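Local coordinates for protein UDP-glucose 6-dehydrogenase (Pyrobaculum islandicum, PDB 3VTF) that probably oxidises UDP-glucose to UDP-glucuronate in two NAD+-dependent steps, for nucleotide-sugar biosynthesis, at residues V227-N232 / T289-R294; S231-A236 / A304-V309. One frame throughout, in Å; residues are numbered along the deposited sequence.

Contact 1. Residues V227-N232 / T289-R294; sequences VKYASN and TLAFIR. With UPG (uridine-5'-diphosphate-glucose), chain B.
Tyr229 and Phe292 join two helices of the central domain of the UDP-glucose/GDP-mannose dehydrogenase family, 221-251 and 285-298. The tightest point is Tyr229 CB against Phe292 CD1, 3.5 Å. Tyr229 CG lies beside its own backbone N (chi1 -84°), and the ring runs past the base of Phe292. The Phe292 side chain goes the other way. The two rings are nearly parallel (13°) but slid apart, with centroids 5.9 Å from each other, so they barely overlap. Further out, Tyr229 CE1 meets the methyl CB of Ala291 at 4.1 Å. Tyr229 also touches Thr145, a predicted NAD+ site, and Phe292 packs on Leu248 of the second subunit.

Lys228 and Asn232, one turn apart, hold the glucose end of UDP-glucose. The Lys228 chain bends at chi2 and brings NZ to 2.8 Å from UPG O6'. Asn232 ND2 donates to the same O6' at 2.9 Å, almost straight (167°). Lys228 NZ also bonds Asn232 OD1 (3.0 Å), from above the carbonyl plane. Asn232 ND2 is also hydrogen-bonded to Asp288 OD2, and Lys228 NZ to Glu175 O. With an alanine here in place of Asn232, O6' is likely to lose its amide donor, and Lys228 NZ and Asp288 OD2 one partner each. One turn of the same helix is braced by Ser231 OG, 2.8 Å from Val227 O; Ser231 N reaches that oxygen from the opposite face.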
ATOM      1  N   VAL A 227      -6.181   7.793 -12.154  1.00 19.11           N
ATOM      2  CA  VAL A 227      -4.950   7.950 -11.343  1.00 18.84           C
ATOM      3  C   VAL A 227      -5.229   8.689 -10.083  1.00 20.33           C
ATOM      4  O   VAL A 227      -4.716   8.357  -9.011  1.00 17.96           O
ATOM      5  CB  VAL A 227      -3.832   8.733 -12.137  1.00 18.38           C
ATOM      6  CG1 VAL A 227      -2.678   9.102 -11.222  1.00 20.24           C
ATOM      7  CG2 VAL A 227      -3.282   7.885 -13.285  1.00 17.27           C
ATOM      8  N   LYS A 228      -6.058   9.736 -10.153  1.00 17.75           N
ATOM      9  CA  LYS A 228      -6.325  10.510  -8.974  1.00 17.85           C
ATOM     10  C   LYS A 228      -7.053   9.693  -7.900  1.00 19.99           C
ATOM     11  O   LYS A 228      -6.725   9.801  -6.634  1.00 16.67           O
ATOM     12  CB  LYS A 228      -7.191  11.702  -9.349  1.00 17.37           C
ATOM     13  CG  LYS A 228      -7.614  12.613  -8.201  1.00 18.88           C
ATOM     14  CD  LYS A 228      -6.426  12.970  -7.300  1.00 20.53           C
ATOM     15  CE  LYS A 228      -6.873  13.956  -6.232  1.00 22.02           C
ATOM     16  NZ  LYS A 228      -5.797  14.053  -5.197  1.00 27.17           N
ATOM     17  N   TYR A 229      -8.072   8.943  -8.324  1.00 18.45           N
ATOM     18  CA  TYR A 229      -8.808   8.130  -7.280  1.00 17.49           C
ATOM     19  C   TYR A 229      -7.905   6.973  -6.774  1.00 17.78           C
ATOM     20  O   TYR A 229      -7.863   6.650  -5.587  1.00 19.25           O
ATOM     21  CB  TYR A 229     -10.080   7.465  -7.902  1.00 17.45           C
ATOM     22  CG  TYR A 229     -11.241   8.462  -7.883  1.00 19.31           C
ATOM     23  CD1 TYR A 229     -11.894   8.768  -6.692  1.00 18.40           C
ATOM     24  CD2 TYR A 229     -11.584   9.195  -9.080  1.00 19.60           C
ATOM     25  CE1 TYR A 229     -12.932   9.734  -6.650  1.00 18.04           C
ATOM     26  CE2 TYR A 229     -12.593  10.188  -9.069  1.00 20.70           C
ATOM     27  CZ  TYR A 229     -13.291  10.412  -7.879  1.00 21.83           C
ATOM     28  OH  TYR A 229     -14.308  11.333  -7.876  1.00 21.73           O
ATOM     29  N   ALA A 230      -7.177   6.340  -7.689  1.00 18.40           N
ATOM     30  CA  ALA A 230      -6.311   5.233  -7.282  1.00 17.58           C
ATOM     31  C   ALA A 230      -5.245   5.724  -6.294  1.00 19.07           C
ATOM     32  O   ALA A 230      -4.926   4.993  -5.325  1.00 18.75           O
ATOM     33  CB  ALA A 230      -5.715   4.516  -8.466  1.00 17.61           C
ATOM     34  N   SER A 231      -4.700   6.921  -6.516  1.00 17.15           N
ATOM     35  CA  SER A 231      -3.744   7.468  -5.585  1.00 18.36           C
ATOM     36  C   SER A 231      -4.392   7.789  -4.230  1.00 18.40           C
ATOM     37  O   SER A 231      -3.818   7.475  -3.192  1.00 18.16           O
ATOM     38  CB  SER A 231      -3.034   8.733  -6.130  1.00 18.85           C
ATOM     39  OG  SER A 231      -2.429   8.351  -7.399  1.00 19.89           O
ATOM     40  N   ASN A 232      -5.482   8.548  -4.216  1.00 18.76           N
ATOM     41  CA  ASN A 232      -6.048   8.969  -2.923  1.00 20.81           C
ATOM     42  C   ASN A 232      -6.610   7.771  -2.141  1.00 21.53           C
ATOM     43  O   ASN A 232      -6.451   7.689  -0.886  1.00 20.17           O
ATOM     44  CB  ASN A 232      -7.221   9.992  -3.135  1.00 21.17           C
ATOM     45  CG  ASN A 232      -6.711  11.472  -3.125  1.00 22.25           C
ATOM     46  OD1 ASN A 232      -5.547  11.704  -3.391  1.00 21.10           O
ATOM     47  ND2 ASN A 232      -7.591  12.447  -2.928  1.00 17.11           N
ATOM     48  N   THR A 289     -12.994   8.337  -1.324  1.00 17.02           N
ATOM     49  CA  THR A 289     -13.074   6.894  -1.185  1.00 19.41           C
ATOM     50  C   THR A 289     -14.539   6.411  -1.393  1.00 19.18           C
ATOM     51  O   THR A 289     -14.778   5.407  -2.050  1.00 18.19           O
ATOM     52  CB  THR A 289     -12.547   6.404   0.235  1.00 18.41           C
ATOM     53  OG1 THR A 289     -11.133   6.785   0.323  1.00 20.93           O
ATOM     54  CG2 THR A 289     -12.586   4.868   0.351  1.00 16.61           C
ATOM     55  N   LEU A 290     -15.454   7.122  -0.760  1.00 19.25           N
ATOM     56  CA  LEU A 290     -16.888   6.822  -0.898  1.00 20.16           C
ATOM     57  C   LEU A 290     -17.298   7.015  -2.394  1.00 19.64           C
ATOM     58  O   LEU A 290     -17.953   6.186  -2.952  1.00 19.11           O
ATOM     59  CB  LEU A 290     -17.681   7.803  -0.011  1.00 20.17           C
ATOM     60  CG  LEU A 290     -19.242   7.555  -0.030  1.00 22.91           C
ATOM     61  CD1 LEU A 290     -19.468   6.094   0.275  1.00 20.75           C
ATOM     62  CD2 LEU A 290     -19.882   8.465   1.052  1.00 25.09           C
ATOM     63  N   ALA A 291     -16.875   8.111  -3.023  1.00 18.30           N
ATOM     64  CA  ALA A 291     -17.179   8.297  -4.492  1.00 18.41           C
ATOM     65  C   ALA A 291     -16.648   7.167  -5.322  1.00 19.18           C
ATOM     66  O   ALA A 291     -17.267   6.712  -6.327  1.00 17.97           O
ATOM     67  CB  ALA A 291     -16.691   9.703  -5.009  1.00 14.23           C
ATOM     68  N   PHE A 292     -15.434   6.686  -4.971  1.00 19.09           N
ATOM     69  CA  PHE A 292     -14.847   5.582  -5.752  1.00 18.08           C
ATOM     70  C   PHE A 292     -15.636   4.320  -5.611  1.00 17.63           C
ATOM     71  O   PHE A 292     -15.903   3.589  -6.593  1.00 20.56           O
ATOM     72  CB  PHE A 292     -13.366   5.365  -5.254  1.00 18.11           C
ATOM     73  CG  PHE A 292     -12.565   4.468  -6.111  1.00 17.92           C
ATOM     74  CD1 PHE A 292     -12.308   4.796  -7.461  1.00 21.33           C
ATOM     75  CD2 PHE A 292     -11.934   3.332  -5.574  1.00 22.85           C
ATOM     76  CE1 PHE A 292     -11.495   3.982  -8.276  1.00 21.20           C
ATOM     77  CE2 PHE A 292     -11.155   2.482  -6.382  1.00 23.98           C
ATOM     78  CZ  PHE A 292     -10.909   2.836  -7.747  1.00 22.99           C
ATOM     79  N   ILE A 293     -16.085   4.059  -4.374  1.00 17.90           N
ATOM     80  CA  ILE A 293     -16.895   2.861  -4.144  1.00 19.70           C
ATOM     81  C   ILE A 293     -18.217   2.973  -4.984  1.00 18.09           C
ATOM     82  O   ILE A 293     -18.618   2.005  -5.621  1.00 18.88           O
ATOM     83  CB  ILE A 293     -17.248   2.784  -2.628  1.00 17.84           C
ATOM     84  CG1 ILE A 293     -16.000   2.358  -1.820  1.00 17.23           C
ATOM     85  CG2 ILE A 293     -18.311   1.681  -2.362  1.00 20.68           C
ATOM     86  CD1 ILE A 293     -16.133   2.675  -0.279  1.00 19.26           C
ATOM     87  N   ARG A 294     -18.881   4.125  -4.851  1.00 17.27           N
ATOM     88  CA  ARG A 294     -20.218   4.353  -5.509  1.00 22.49           C
ATOM     89  C   ARG A 294     -20.058   4.298  -7.038  1.00 25.11           C
ATOM     90  O   ARG A 294     -20.900   3.752  -7.733  1.00 22.87           O
ATOM     91  CB  ARG A 294     -20.773   5.682  -5.136  1.00 22.13           C
ATOM     92  CG  ARG A 294     -21.217   5.732  -3.646  1.00 22.67           C
ATOM     93  CD  ARG A 294     -22.387   4.749  -3.378  1.00 30.97           C
ATOM     94  NE  ARG A 294     -22.768   4.894  -1.966  1.00 27.84           N
ATOM     95  CZ  ARG A 294     -22.574   3.972  -1.049  1.00 29.29           C
ATOM     96  NH1 ARG A 294     -22.045   2.804  -1.361  1.00 30.20           N
ATOM     97  NH2 ARG A 294     -22.916   4.234   0.211  1.00 31.10           N
TER
HETATM   98  N1  UPG B1001      -3.422  10.676   8.191  1.00 23.90           N
HETATM   99  C2  UPG B1001      -3.368   9.541   9.054  1.00 23.29           C
HETATM  100  N3  UPG B1001      -2.265   8.788   9.062  1.00 22.31           N
HETATM  101  C4  UPG B1001      -1.226   9.069   8.188  1.00 24.34           C
HETATM  102  C5  UPG B1001      -1.249  10.186   7.282  1.00 23.78           C
HETATM  103  C6  UPG B1001      -2.430  10.957   7.295  1.00 22.90           C
HETATM  104  O2  UPG B1001      -4.328   9.246   9.834  1.00 22.06           O
HETATM  105  O4  UPG B1001      -0.214   8.291   8.193  1.00 22.33           O
HETATM  106  C1C UPG B1001      -4.696  11.431   8.236  1.00 22.68           C
HETATM  107  C2C UPG B1001      -4.417  12.899   8.495  1.00 25.70           C
HETATM  108  O2C UPG B1001      -4.399  13.209   9.886  1.00 23.54           O
HETATM  109  C3C UPG B1001      -5.608  13.585   7.792  1.00 25.06           C
HETATM  110  C4C UPG B1001      -5.922  12.669   6.608  1.00 21.74           C
HETATM  111  O4C UPG B1001      -5.202  11.447   6.881  1.00 23.46           O
HETATM  112  O3C UPG B1001      -6.777  13.504   8.651  1.00 24.60           O
HETATM  113  C5C UPG B1001      -5.438  13.228   5.249  1.00 26.48           C
HETATM  114  O5C UPG B1001      -4.126  13.770   5.447  1.00 26.47           O
HETATM  115  PA  UPG B1001      -3.324  14.488   4.149  1.00 30.73           P
HETATM  116  O1A UPG B1001      -3.056  13.437   3.024  1.00 25.13           O
HETATM  117  O2A UPG B1001      -2.208  15.397   4.726  1.00 33.07           O
HETATM  118  O3A UPG B1001      -4.419  15.614   3.794  1.00 29.60           O
HETATM  119  PB  UPG B1001      -4.959  16.213   2.364  1.00 31.34           P
HETATM  120  O1B UPG B1001      -4.616  17.681   2.338  1.00 32.13           O
HETATM  121  O2B UPG B1001      -6.436  15.802   2.586  1.00 33.54           O
HETATM  122  O3B UPG B1001      -4.187  15.572   1.124  1.00 28.67           O
HETATM  123  C1' UPG B1001      -4.777  14.472   0.366  1.00 28.03           C
HETATM  124  C2' UPG B1001      -3.651  13.815  -0.403  1.00 26.37           C
HETATM  125  C3' UPG B1001      -3.206  14.785  -1.525  1.00 27.25           C
HETATM  126  C4' UPG B1001      -4.450  15.103  -2.389  1.00 28.37           C
HETATM  127  C5' UPG B1001      -5.478  15.892  -1.483  1.00 27.96           C
HETATM  128  C6' UPG B1001      -6.824  16.270  -2.138  1.00 27.79           C
HETATM  129  O2' UPG B1001      -2.628  13.760   0.667  1.00 25.44           O
HETATM  130  O3' UPG B1001      -2.213  14.119  -2.278  1.00 25.38           O
HETATM  131  O4' UPG B1001      -4.020  16.007  -3.428  1.00 29.95           O
HETATM  132  O5' UPG B1001      -5.841  14.895  -0.486  1.00 31.91           O
HETATM  133  O6' UPG B1001      -7.160  15.301  -3.160  1.00 23.12           O

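Contact 2. Residues S231-A236 / A304-V309. With UPG (uridine-5'-diphosphate-glucose), chain B.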
ATOM      1  N   SER A 231      -4.700   6.921  -6.516  1.00 17.15           N
ATOM      2  CA  SER A 231      -3.744   7.468  -5.585  1.00 18.36           C
ATOM      3  C   SER A 231      -4.392   7.789  -4.230  1.00 18.40           C
ATOM      4  O   SER A 231      -3.818   7.475  -3.192  1.00 18.16           O
ATOM      5  CB  SER A 231      -3.034   8.733  -6.130  1.00 18.85           C
ATOM      6  OG  SER A 231      -2.429   8.351  -7.399  1.00 19.89           O
ATOM      7  N   ASN A 232      -5.482   8.548  -4.216  1.00 18.76           N
ATOM      8  CA  ASN A 232      -6.048   8.969  -2.923  1.00 20.81           C
ATOM      9  C   ASN A 232      -6.610   7.771  -2.141  1.00 21.53           C
ATOM     10  O   ASN A 232      -6.451   7.689  -0.886  1.00 20.17           O
ATOM     11  CB  ASN A 232      -7.221   9.992  -3.135  1.00 21.17           C
ATOM     12  CG  ASN A 232      -6.711  11.472  -3.125  1.00 22.25           C
ATOM     13  OD1 ASN A 232      -5.547  11.704  -3.391  1.00 21.10           O
ATOM     14  ND2 ASN A 232      -7.591  12.447  -2.928  1.00 17.11           N
ATOM     15  N   VAL A 233      -7.267   6.855  -2.863  1.00 17.84           N
ATOM     16  CA  VAL A 233      -7.800   5.665  -2.154  1.00 18.33           C
ATOM     17  C   VAL A 233      -6.644   4.750  -1.644  1.00 19.80           C
ATOM     18  O   VAL A 233      -6.722   4.129  -0.592  1.00 17.30           O
ATOM     19  CB  VAL A 233      -8.757   4.886  -3.046  1.00 20.06           C
ATOM     20  CG1 VAL A 233      -9.204   3.573  -2.343  1.00 18.44           C
ATOM     21  CG2 VAL A 233      -9.965   5.830  -3.292  1.00 18.25           C
ATOM     22  N   PHE A 234      -5.574   4.661  -2.421  1.00 18.57           N
ATOM     23  CA  PHE A 234      -4.435   3.841  -1.927  1.00 21.09           C
ATOM     24  C   PHE A 234      -3.788   4.425  -0.669  1.00 19.21           C
ATOM     25  O   PHE A 234      -3.470   3.668   0.272  1.00 19.94           O
ATOM     26  CB  PHE A 234      -3.354   3.599  -2.998  1.00 19.22           C
ATOM     27  CG  PHE A 234      -2.255   2.680  -2.531  1.00 20.41           C
ATOM     28  CD1 PHE A 234      -2.484   1.308  -2.425  1.00 19.82           C
ATOM     29  CD2 PHE A 234      -1.046   3.224  -2.138  1.00 22.23           C
ATOM     30  CE1 PHE A 234      -1.471   0.474  -1.932  1.00 18.78           C
ATOM     31  CE2 PHE A 234      -0.028   2.402  -1.633  1.00 23.00           C
ATOM     32  CZ  PHE A 234      -0.240   1.063  -1.533  1.00 19.55           C
ATOM     33  N   LEU A 235      -3.669   5.748  -0.597  1.00 18.92           N
ATOM     34  CA  LEU A 235      -3.183   6.375   0.655  1.00 17.94           C
ATOM     35  C   LEU A 235      -4.122   6.108   1.830  1.00 19.87           C
ATOM     36  O   LEU A 235      -3.677   5.819   2.964  1.00 18.29           O
ATOM     37  CB  LEU A 235      -2.963   7.860   0.478  1.00 18.53           C
ATOM     38  CG  LEU A 235      -1.815   8.164  -0.545  1.00 20.42           C
ATOM     39  CD1 LEU A 235      -1.879   9.595  -1.089  1.00 23.21           C
ATOM     40  CD2 LEU A 235      -0.434   7.900   0.082  1.00 21.57           C
ATOM     41  N   ALA A 236      -5.424   6.259   1.588  1.00 18.76           N
ATOM     42  CA  ALA A 236      -6.406   5.949   2.623  1.00 19.65           C
ATOM     43  C   ALA A 236      -6.296   4.485   3.055  1.00 17.86           C
ATOM     44  O   ALA A 236      -6.425   4.167   4.251  1.00 19.18           O
ATOM     45  CB  ALA A 236      -7.839   6.295   2.096  1.00 19.76           C
ATOM     46  N   ALA A 304     -14.640  -4.368  -2.865  1.00 20.13           N
ATOM     47  CA  ALA A 304     -14.550  -4.958  -1.499  1.00 19.67           C
ATOM     48  C   ALA A 304     -13.413  -4.318  -0.676  1.00 20.73           C
ATOM     49  O   ALA A 304     -13.562  -4.039   0.530  1.00 18.83           O
ATOM     50  CB  ALA A 304     -14.257  -6.487  -1.636  1.00 18.70           C
ATOM     51  N   ILE A 305     -12.254  -4.077  -1.314  1.00 17.39           N
ATOM     52  CA  ILE A 305     -11.157  -3.452  -0.499  1.00 17.68           C
ATOM     53  C   ILE A 305     -11.470  -2.042  -0.147  1.00 17.82           C
ATOM     54  O   ILE A 305     -11.325  -1.620   1.023  1.00 16.99           O
ATOM     55  CB  ILE A 305      -9.811  -3.550  -1.286  1.00 18.17           C
ATOM     56  CG1 ILE A 305      -9.493  -5.060  -1.511  1.00 20.31           C
ATOM     57  CG2 ILE A 305      -8.669  -2.887  -0.488  1.00 18.84           C
ATOM     58  CD1 ILE A 305      -8.249  -5.318  -2.462  1.00 24.15           C
ATOM     59  N   SER A 306     -11.901  -1.249  -1.131  1.00 14.97           N
ATOM     60  CA  SER A 306     -12.212   0.134  -0.850  1.00 16.68           C
ATOM     61  C   SER A 306     -13.275   0.271   0.229  1.00 17.32           C
ATOM     62  O   SER A 306     -13.204   1.164   1.060  1.00 19.05           O
ATOM     63  CB  SER A 306     -12.692   0.842  -2.192  1.00 17.29           C
ATOM     64  OG  SER A 306     -11.691   0.685  -3.152  1.00 19.84           O
ATOM     65  N   LYS A 307     -14.316  -0.607   0.195  1.00 18.25           N
ATOM     66  CA  LYS A 307     -15.334  -0.583   1.312  1.00 20.18           C
ATOM     67  C   LYS A 307     -14.681  -0.933   2.673  1.00 18.37           C
ATOM     68  O   LYS A 307     -14.980  -0.312   3.673  1.00 19.99           O
ATOM     69  CB  LYS A 307     -16.464  -1.607   1.003  1.00 20.72           C
ATOM     70  CG  LYS A 307     -17.389  -1.062  -0.174  1.00 21.59           C
ATOM     71  CD  LYS A 307     -18.735  -1.853  -0.254  1.00 24.66           C
ATOM     72  CE  LYS A 307     -18.478  -3.331  -0.323  1.00 26.94           C
ATOM     73  NZ  LYS A 307     -19.688  -4.183  -0.605  1.00 34.73           N
ATOM     74  N   ALA A 308     -13.777  -1.885   2.679  1.00 16.37           N
ATOM     75  CA  ALA A 308     -13.087  -2.256   3.946  1.00 17.54           C
ATOM     76  C   ALA A 308     -12.310  -1.115   4.485  1.00 20.46           C
ATOM     77  O   ALA A 308     -12.333  -0.837   5.752  1.00 20.64           O
ATOM     78  CB  ALA A 308     -12.262  -3.556   3.813  1.00 15.86           C
ATOM     79  N   VAL A 309     -11.704  -0.343   3.547  1.00 18.98           N
ATOM     80  CA  VAL A 309     -10.940   0.830   3.953  1.00 19.24           C
ATOM     81  C   VAL A 309     -11.784   1.763   4.740  1.00 20.20           C
ATOM     82  O   VAL A 309     -11.356   2.335   5.785  1.00 18.28           O
ATOM     83  CB  VAL A 309     -10.373   1.562   2.675  1.00 18.64           C
ATOM     84  CG1 VAL A 309      -9.785   2.875   3.077  1.00 20.26           C
ATOM     85  CG2 VAL A 309      -9.340   0.632   2.071  1.00 19.36           C
TER
HETATM   86  N1  UPG B1001      -3.422  10.676   8.191  1.00 23.90           N
HETATM   87  C2  UPG B1001      -3.368   9.541   9.054  1.00 23.29           C
HETATM   88  N3  UPG B1001      -2.265   8.788   9.062  1.00 22.31           N
HETATM   89  C4  UPG B1001      -1.226   9.069   8.188  1.00 24.34           C
HETATM   90  C5  UPG B1001      -1.249  10.186   7.282  1.00 23.78           C
HETATM   91  C6  UPG B1001      -2.430  10.957   7.295  1.00 22.90           C
HETATM   92  O2  UPG B1001      -4.328   9.246   9.834  1.00 22.06           O
HETATM   93  O4  UPG B1001      -0.214   8.291   8.193  1.00 22.33           O
HETATM   94  C1C UPG B1001      -4.696  11.431   8.236  1.00 22.68           C
HETATM   95  C2C UPG B1001      -4.417  12.899   8.495  1.00 25.70           C
HETATM   96  O2C UPG B1001      -4.399  13.209   9.886  1.00 23.54           O
HETATM   97  C3C UPG B1001      -5.608  13.585   7.792  1.00 25.06           C
HETATM   98  C4C UPG B1001      -5.922  12.669   6.608  1.00 21.74           C
HETATM   99  O4C UPG B1001      -5.202  11.447   6.881  1.00 23.46           O
HETATM  100  O3C UPG B1001      -6.777  13.504   8.651  1.00 24.60           O
HETATM  101  C5C UPG B1001      -5.438  13.228   5.249  1.00 26.48           C
HETATM  102  O5C UPG B1001      -4.126  13.770   5.447  1.00 26.47           O
HETATM  103  PA  UPG B1001      -3.324  14.488   4.149  1.00 30.73           P
HETATM  104  O1A UPG B1001      -3.056  13.437   3.024  1.00 25.13           O
HETATM  105  O2A UPG B1001      -2.208  15.397   4.726  1.00 33.07           O
HETATM  106  O3A UPG B1001      -4.419  15.614   3.794  1.00 29.60           O
HETATM  107  PB  UPG B1001      -4.959  16.213   2.364  1.00 31.34           P
HETATM  108  O1B UPG B1001      -4.616  17.681   2.338  1.00 32.13           O
HETATM  109  O2B UPG B1001      -6.436  15.802   2.586  1.00 33.54           O
HETATM  110  O3B UPG B1001      -4.187  15.572   1.124  1.00 28.67           O
HETATM  111  C1' UPG B1001      -4.777  14.472   0.366  1.00 28.03           C
HETATM  112  C2' UPG B1001      -3.651  13.815  -0.403  1.00 26.37           C
HETATM  113  C3' UPG B1001      -3.206  14.785  -1.525  1.00 27.25           C
HETATM  114  C4' UPG B1001      -4.450  15.103  -2.389  1.00 28.37           C
HETATM  115  C5' UPG B1001      -5.478  15.892  -1.483  1.00 27.96           C
HETATM  116  C6' UPG B1001      -6.824  16.270  -2.138  1.00 27.79           C
HETATM  117  O2' UPG B1001      -2.628  13.760   0.667  1.00 25.44           O
HETATM  118  O3' UPG B1001      -2.213  14.119  -2.278  1.00 25.38           O
HETATM  119  O4' UPG B1001      -4.020  16.007  -3.428  1.00 29.95           O
HETATM  120  O5' UPG B1001      -5.841  14.895  -0.486  1.00 31.91           O
HETATM  121  O6' UPG B1001      -7.160  15.301  -3.160  1.00 23.12           O
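Val309 and Ala236 are linked through one hydroxyl, Ser240 OG. It makes a hydrogen bond with Val309 O and a weak one with Ala236 O. The two residues also touch directly. Val309 CG1 is anti to its own backbone N (chi1 171°), and this branch meets the Ala236 backbone, 3.8 Å from Ala236 O. The same methyl lies 4.1 Å from Ala236 CB. The CA atoms of Ala236 and Val309 are 7.0 Å apart.

The second meeting point is three residues earlier on both helices. Val233 CG1 sits 3.9 Å from Ser306 OG, an apolar methyl beside a hydroxyl. The CA atoms of Val233 and Ser306 are 7.2 Å apart, so the spacing hardly changes between the two points.

Ser306 OG is hydrogen-bonded to Glu244 OE2 of the second subunit. Glu244 OE1 of that subunit bonds Ile305 N, so its carboxylate spans two neighbouring residues near the start of helix 304-328.

The contact is buried and belongs to the helical core of the central domain, where the two subunits meet. Phe234 points away from helix 304-328, and its ring makes an edge-to-face pair with Phe274 of the second subunit. On the ligand side of helix 221-251, Asn232 touches Cys284, the predicted nucleophile, and Leu235 packs on Tyr273. Helix 285-298 completes the cluster: its Phe285 touches Asn232 and Leu235, and its Phe292 touches Ser306.

Contacts 1 and 2 use successive turns of helix 221-251 and share Ser231 and Asn232. Their centres are about 7 Å apart. Helices 285-298 and 304-328, consecutive in the chain, supply the other halves and also pack on each other: Phe292 CD2 is 3.6 Å from Ser306 OG, and Ile293 CG2 is 3.6 Å from Lys307 CG. Thr289 OG1 of contact 1 lies 3.8 Å from Ala236 CB of contact 2. The result is one three-helix cluster. Asn232, in both contacts, and Lys228, in contact 1, tie it to UDP-glucose, whose other hydrogen-bond partners include Tyr273, Lys344 and Gly275. Both contacts also reach the second subunit, so substrate pocket and dimer interface share this helix.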